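Local atomic coordinates of metal transporter CNNM3 (Homo sapiens, PDB entry 6DFD), a protein that probably exports magnesium ions across the membrane, its cyclic nucleotide-binding homology domain mediating dimerization and being required for efflux in the CNNM family. Residues 85-90 and 183-188; 81-86 and 192-197. The protein carries 6 engineered substitutions. All coordinates share one frame; numbering follows the deposited sequence.

Interaction 1: residues 85-90 and 183-188; sequences QEVRFD and VRALSD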
loop_
_atom_site.group_PDB
_atom_site.type_symbol
_atom_site.label_atom_id
_atom_site.label_comp_id
_atom_site.label_asym_id
_atom_site.label_seq_id
_atom_site.Cartn_x
_atom_site.Cartn_y
_atom_site.Cartn_z
ATOM N N GLN A 85 10.786 -14.387 10.660
ATOM C CA GLN A 85 11.937 -13.509 10.518
ATOM C C GLN A 85 11.625 -12.170 11.162
ATOM O O GLN A 85 10.483 -11.857 11.483
ATOM C CB GLN A 85 12.319 -13.308 9.045
ATOM C CG GLN A 85 12.620 -14.600 8.276
ATOM C CD GLN A 85 14.039 -15.099 8.453
ATOM O OE1 GLN A 85 14.822 -14.544 9.228
ATOM N NE2 GLN A 85 14.385 -16.152 7.720
ATOM N N GLU A 86 12.662 -11.371 11.353
ATOM C CA GLU A 86 12.494 -10.045 11.911
ATOM C C GLU A 86 13.307 -9.057 11.098
ATOM O O GLU A 86 14.238 -9.422 10.373
ATOM C CB GLU A 86 12.935 -9.992 13.379
ATOM C CG GLU A 86 14.419 -10.287 13.576
ATOM C CD GLU A 86 14.897 -10.013 14.992
ATOM O OE1 GLU A 86 14.175 -9.326 15.746
ATOM O OE2 GLU A 86 15.995 -10.489 15.349
ATOM N N VAL A 87 12.949 -7.791 11.244
ATOM C CA VAL A 87 13.812 -6.689 10.866
ATOM C C VAL A 87 14.065 -5.914 12.142
ATOM O O VAL A 87 13.114 -5.493 12.816
ATOM C CB VAL A 87 13.186 -5.804 9.776
ATOM C CG1 VAL A 87 14.012 -4.537 9.561
ATOM C CG2 VAL A 87 13.082 -6.581 8.472
ATOM N N ARG A 88 15.334 -5.785 12.504
ATOM C CA ARG A 88 15.750 -4.939 13.611
ATOM C C ARG A 88 15.942 -3.540 13.052
ATOM O O ARG A 88 16.828 -3.310 12.220
ATOM C CB ARG A 88 17.032 -5.470 14.236
ATOM C CG ARG A 88 16.896 -6.881 14.744
ATOM C CD ARG A 88 17.957 -7.162 15.779
ATOM N NE ARG A 88 17.803 -6.281 16.934
ATOM C CZ ARG A 88 18.715 -6.138 17.889
ATOM N NH1 ARG A 88 19.854 -6.817 17.828
ATOM N NH2 ARG A 88 18.487 -5.310 18.900
ATOM N N PHE A 89 15.099 -2.613 13.479
ATOM C CA PHE A 89 15.097 -1.292 12.884
ATOM C C PHE A 89 16.179 -0.430 13.529
ATOM O O PHE A 89 16.241 -0.307 14.756
ATOM C CB PHE A 89 13.721 -0.650 13.039
ATOM C CG PHE A 89 13.598 0.657 12.342
ATOM C CD1 PHE A 89 13.502 0.706 10.969
ATOM C CD2 PHE A 89 13.604 1.841 13.053
ATOM C CE1 PHE A 89 13.403 1.916 10.315
ATOM C CE2 PHE A 89 13.506 3.049 12.401
ATOM C CZ PHE A 89 13.403 3.086 11.031
ATOM N N ASP A 90 17.041 0.145 12.697
ATOM C CA ASP A 90 18.157 0.982 13.147
ATOM C C ASP A 90 17.723 2.435 13.006
ATOM O O ASP A 90 17.790 3.016 11.920
ATOM C CB ASP A 90 19.415 0.688 12.333
ATOM C CG ASP A 90 20.613 1.510 12.777
ATOM O OD1 ASP A 90 20.456 2.414 13.622
ATOM O OD2 ASP A 90 21.719 1.241 12.265
ATOM N N VAL A 183 9.448 -1.581 -0.529
ATOM C CA VAL A 183 8.855 -1.702 0.799
ATOM C C VAL A 183 9.968 -1.562 1.820
ATOM O O VAL A 183 10.926 -2.344 1.811
ATOM C CB VAL A 183 8.115 -3.038 0.985
ATOM C CG1 VAL A 183 7.555 -3.141 2.396
ATOM C CG2 VAL A 183 7.006 -3.174 -0.044
ATOM N N ARG A 184 9.837 -0.582 2.712
ATOM C CA ARG A 184 10.882 -0.273 3.673
ATOM C C ARG A 184 10.314 -0.269 5.081
ATOM O O ARG A 184 9.284 0.361 5.336
ATOM C CB ARG A 184 11.522 1.093 3.371
ATOM C CG ARG A 184 12.638 1.477 4.333
ATOM C CD ARG A 184 13.268 2.817 3.958
ATOM N NE ARG A 184 12.275 3.882 3.850
ATOM C CZ ARG A 184 11.921 4.698 4.836
ATOM N NH1 ARG A 184 12.473 4.597 6.041
ATOM N NH2 ARG A 184 10.998 5.619 4.611
ATOM N N ALA A 185 11.023 -0.911 6.002
ATOM C CA ALA A 185 10.630 -0.882 7.403
ATOM C C ALA A 185 10.669 0.539 7.945
ATOM O O ALA A 185 11.605 1.298 7.670
ATOM C CB ALA A 185 11.564 -1.755 8.231
ATOM N N LEU A 186 9.647 0.878 8.733
ATOM C CA LEU A 186 9.611 2.095 9.526
ATOM C C LEU A 186 9.729 1.815 11.016
ATOM O O LEU A 186 9.730 2.756 11.817
ATOM C CB LEU A 186 8.311 2.862 9.251
ATOM C CG LEU A 186 8.022 3.221 7.799
ATOM C CD1 LEU A 186 6.656 3.914 7.728
ATOM C CD2 LEU A 186 9.119 4.109 7.216
ATOM N N SER A 187 9.850 0.549 11.401
ATOM C CA SER A 187 9.885 0.111 12.788
ATOM C C SER A 187 10.475 -1.288 12.789
ATOM O O SER A 187 10.645 -1.897 11.733
ATOM C CB SER A 187 8.489 0.096 13.414
ATOM O OG SER A 187 7.703 -0.963 12.856
ATOM N N ASP A 188 10.772 -1.811 13.980
ATOM C CA ASP A 188 11.053 -3.238 14.067
ATOM C C ASP A 188 9.903 -3.995 13.426
ATOM O O ASP A 188 8.737 -3.638 13.611
ATOM C CB ASP A 188 11.199 -3.702 15.511
ATOM C CG ASP A 188 12.441 -3.165 16.190
ATOM O OD1 ASP A 188 13.390 -2.724 15.506
ATOM O OD2 ASP A 188 12.451 -3.221 17.432
HETATM O O HOH W 1 15.643 -2.314 16.769
#

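Interaction 2: residues 81-86 and 192-197; sequences PSVNQE and IKVTRL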
loop_
_atom_site.group_PDB
_atom_site.type_symbol
_atom_site.label_atom_id
_atom_site.label_comp_id
_atom_site.label_asym_id
_atom_site.label_seq_id
_atom_site.Cartn_x
_atom_site.Cartn_y
_atom_site.Cartn_z
ATOM N N PRO A 81 11.214 -22.412 11.638
ATOM C CA PRO A 81 12.031 -21.264 12.067
ATOM C C PRO A 81 12.417 -20.313 10.945
ATOM O O PRO A 81 12.406 -19.094 11.161
ATOM C CB PRO A 81 13.265 -21.934 12.689
ATOM C CG PRO A 81 12.778 -23.253 13.156
ATOM C CD PRO A 81 11.738 -23.685 12.170
ATOM N N SER A 82 12.779 -20.821 9.761
ATOM C CA SER A 82 13.249 -19.942 8.692
ATOM C C SER A 82 12.144 -19.042 8.149
ATOM O O SER A 82 12.445 -18.012 7.532
ATOM C CB SER A 82 13.855 -20.767 7.556
ATOM O OG SER A 82 12.862 -21.526 6.893
ATOM N N VAL A 83 10.878 -19.395 8.379
ATOM C CA VAL A 83 9.761 -18.587 7.895
ATOM C C VAL A 83 9.473 -17.428 8.831
ATOM O O VAL A 83 8.866 -16.428 8.421
ATOM C CB VAL A 83 8.536 -19.503 7.713
ATOM C CG1 VAL A 83 7.265 -18.710 7.421
ATOM C CG2 VAL A 83 8.819 -20.508 6.611
ATOM N N ASN A 84 9.914 -17.526 10.073
ATOM C CA ASN A 84 9.682 -16.501 11.075
ATOM C C ASN A 84 10.919 -15.626 11.126
ATOM O O ASN A 84 11.978 -16.071 11.576
ATOM C CB ASN A 84 9.382 -17.141 12.423
ATOM C CG ASN A 84 8.001 -17.746 12.457
ATOM O OD1 ASN A 84 7.032 -17.061 12.779
ATOM N ND2 ASN A 84 7.894 -19.026 12.085
ATOM N N GLN A 85 10.786 -14.387 10.660
ATOM C CA GLN A 85 11.937 -13.509 10.518
ATOM C C GLN A 85 11.625 -12.170 11.162
ATOM O O GLN A 85 10.483 -11.857 11.483
ATOM C CB GLN A 85 12.319 -13.308 9.045
ATOM C CG GLN A 85 12.620 -14.600 8.276
ATOM C CD GLN A 85 14.039 -15.099 8.453
ATOM O OE1 GLN A 85 14.822 -14.544 9.228
ATOM N NE2 GLN A 85 14.385 -16.152 7.720
ATOM N N GLU A 86 12.662 -11.371 11.353
ATOM C CA GLU A 86 12.494 -10.045 11.911
ATOM C C GLU A 86 13.307 -9.057 11.098
ATOM O O GLU A 86 14.238 -9.422 10.373
ATOM C CB GLU A 86 12.935 -9.992 13.379
ATOM C CG GLU A 86 14.419 -10.287 13.576
ATOM C CD GLU A 86 14.897 -10.013 14.992
ATOM O OE1 GLU A 86 14.175 -9.326 15.746
ATOM O OE2 GLU A 86 15.995 -10.489 15.349
ATOM N N ILE A 192 6.370 -13.032 8.523
ATOM C CA ILE A 192 6.309 -14.337 7.870
ATOM C C ILE A 192 6.951 -14.181 6.499
ATOM O O ILE A 192 6.545 -13.314 5.719
ATOM C CB ILE A 192 4.852 -14.822 7.746
ATOM C CG1 ILE A 192 4.265 -15.095 9.133
ATOM C CG2 ILE A 192 4.743 -16.054 6.841
ATOM C CD1 ILE A 192 5.004 -16.188 9.932
ATOM N N LYS A 193 7.961 -14.998 6.205
ATOM C CA LYS A 193 8.655 -14.974 4.921
ATOM C C LYS A 193 8.615 -16.361 4.303
ATOM O O LYS A 193 9.172 -17.313 4.866
ATOM C CB LYS A 193 10.106 -14.534 5.081
ATOM C CG LYS A 193 10.852 -14.384 3.767
ATOM C CD LYS A 193 12.355 -14.227 4.000
ATOM C CE LYS A 193 13.045 -13.534 2.832
ATOM N NZ LYS A 193 14.502 -13.297 3.087
ATOM N N VAL A 194 8.000 -16.469 3.129
ATOM C CA VAL A 194 7.877 -17.743 2.425
ATOM C C VAL A 194 8.549 -17.599 1.072
ATOM O O VAL A 194 8.129 -16.773 0.251
ATOM C CB VAL A 194 6.414 -18.172 2.269
ATOM C CG1 VAL A 194 6.326 -19.476 1.465
ATOM C CG2 VAL A 194 5.793 -18.338 3.630
ATOM N N THR A 195 9.591 -18.391 0.843
ATOM C CA THR A 195 10.262 -18.370 -0.440
ATOM C C THR A 195 9.514 -19.237 -1.443
ATOM O O THR A 195 8.689 -20.086 -1.089
ATOM C CB THR A 195 11.709 -18.862 -0.329
ATOM O OG1 THR A 195 11.723 -20.265 -0.043
ATOM C CG2 THR A 195 12.464 -18.112 0.771
ATOM N N ARG A 196 9.822 -19.012 -2.714
ATOM C CA ARG A 196 9.212 -19.810 -3.766
ATOM C C ARG A 196 9.508 -21.291 -3.566
ATOM O O ARG A 196 8.625 -22.135 -3.743
ATOM C CB ARG A 196 9.711 -19.332 -5.127
ATOM C CG ARG A 196 9.132 -20.097 -6.306
ATOM C CD ARG A 196 9.412 -19.387 -7.623
ATOM N NE ARG A 196 10.782 -18.882 -7.700
ATOM C CZ ARG A 196 11.303 -18.276 -8.763
ATOM N NH1 ARG A 196 10.577 -18.096 -9.859
ATOM N NH2 ARG A 196 12.560 -17.852 -8.731
ATOM N N LEU A 197 10.746 -21.628 -3.193
ATOM C CA LEU A 197 11.085 -23.033 -2.993
ATOM C C LEU A 197 10.329 -23.612 -1.806
ATOM O O LEU A 197 9.868 -24.753 -1.857
ATOM C CB LEU A 197 12.593 -23.198 -2.796
ATOM C CG LEU A 197 13.468 -23.091 -4.047
ATOM C CD1 LEU A 197 14.940 -23.243 -3.679
ATOM C CD2 LEU A 197 13.078 -24.132 -5.090
#

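Interaction 1: residues 85-90 and 183-188
The phenyl ring of F89 lies with one face over the backbone of the turn that leads from A185 to D188. S187 N and L186 C sit above that face toward the rim, and L186 C comes within 3.7 Å of F89 CE1. Having CG anti to the backbone N (chi1 -175°) places the start of the ring over S187, its CG 3.7 Å from S187 C. At the rim, F89 CE1 comes 3.3 Å from A185 O, which lies oblique to the ring; this carbonyl oxygen is buried by the contact and has no hydrogen-bonding partner in the model. Next to the ring, F89 N donates to D188 OD1 (2.7 Å), coming in nearly along the C-O axis in a fairly straight bond. A water molecule also donates to D188 OD1 and to F89 O, linking the carboxylate to the carbonyl of F89 itself. In the beta-barrel fold of the cyclic nucleotide-binding homology domain, this joins the end of strand 84-87 to the connection between strands 181-185 and 189-195, which belong to different sheets. Deeper in, V87 CG1 meets A185 CB at 3.9 Å; nearer the surface, D188 CA makes a CA-H...O contact with V87 O. An alanine at F89 would probably uncover the backbone of L186 and S187 and leave H99 without the ring it stacks on, although the hydrogen bond from its backbone N-H to D188 does not involve the ring. On the turn, S187 OG donates to D188 O from above its carbonyl plane and is also hydrogen-bonded to R118 N.

Interaction 2: residues 81-86 and 192-197
This is an antiparallel strand pairing at the edge of a sheet, where the beginning of strand 84-87 and the turn before it meet strand 189-195. Between the two segments one backbone hydrogen bond runs from K193 N to V83 O, 2.8 Å long and in the carbonyl plane, with an N-H...O angle of 164°; Q85 and L191 continue the backbone pairing of the strands. Two CA-H...O contacts accompany it: I192 CA shares V83 O, and V83 CA lies 3.3 Å from K193 O. N84 and I192 then form a non-hydrogen-bonded pair, their side chains side by side and pointing the same way, so that N84 OD1 comes 3.6 Å from I192 CD1. The amide nitrogen at the other branch of N84 is hydrogen-bonded to L78 O and H80 O, tying the start of the strand back to the end of helix 71-78 and the loop after it. Within the beta-barrel domain, 84-87 is an outermost strand, within this chain, of its sheet, and 189-195 separates it from strand 110-114. V83 supplies the apolar part of the contact. Its CG1, anti to the backbone N (chi1 171°), reaches I192 CG2 at 3.7 Å and V194 CG2 at 4.1 Å, and L77 of helix 71-78 packs against both V83 and V194. Q85 and K193 meet through their aliphatic parts instead, Q85 CG touching K193 CB at 4.1 Å as the two side chains cross obliquely. The Q85 chain bends at chi2 (-84°), and its NE2 makes a weak hydrogen bond back to S82 O. Beyond CG the K193 chain is extended, and the lysine also makes a cation-pi interaction with Y110 on the neighbouring strand.

How the interactions relate
Interactions 1 and 2 use opposite ends of strand 84-87 and share Q85 and E86, with their centres about 15 Å apart. Interaction 2 lies nearer the middle of the chain and pairs neighbouring strands of one sheet; four of its seven touching residues are buried, and branched aliphatic side chains accompany its backbone bond. Interaction 1 lies farther out, with two of its seven touching residues buried and two exposed. There the F89 ring lies against the turn leaving strand 181-185, of the other sheet, and the turn's own carboxylate takes up the F89 amide and a water. Because strands 181-185 and 189-195 are consecutive in the chain, strand 84-87 meets both their connection and the second strand itself.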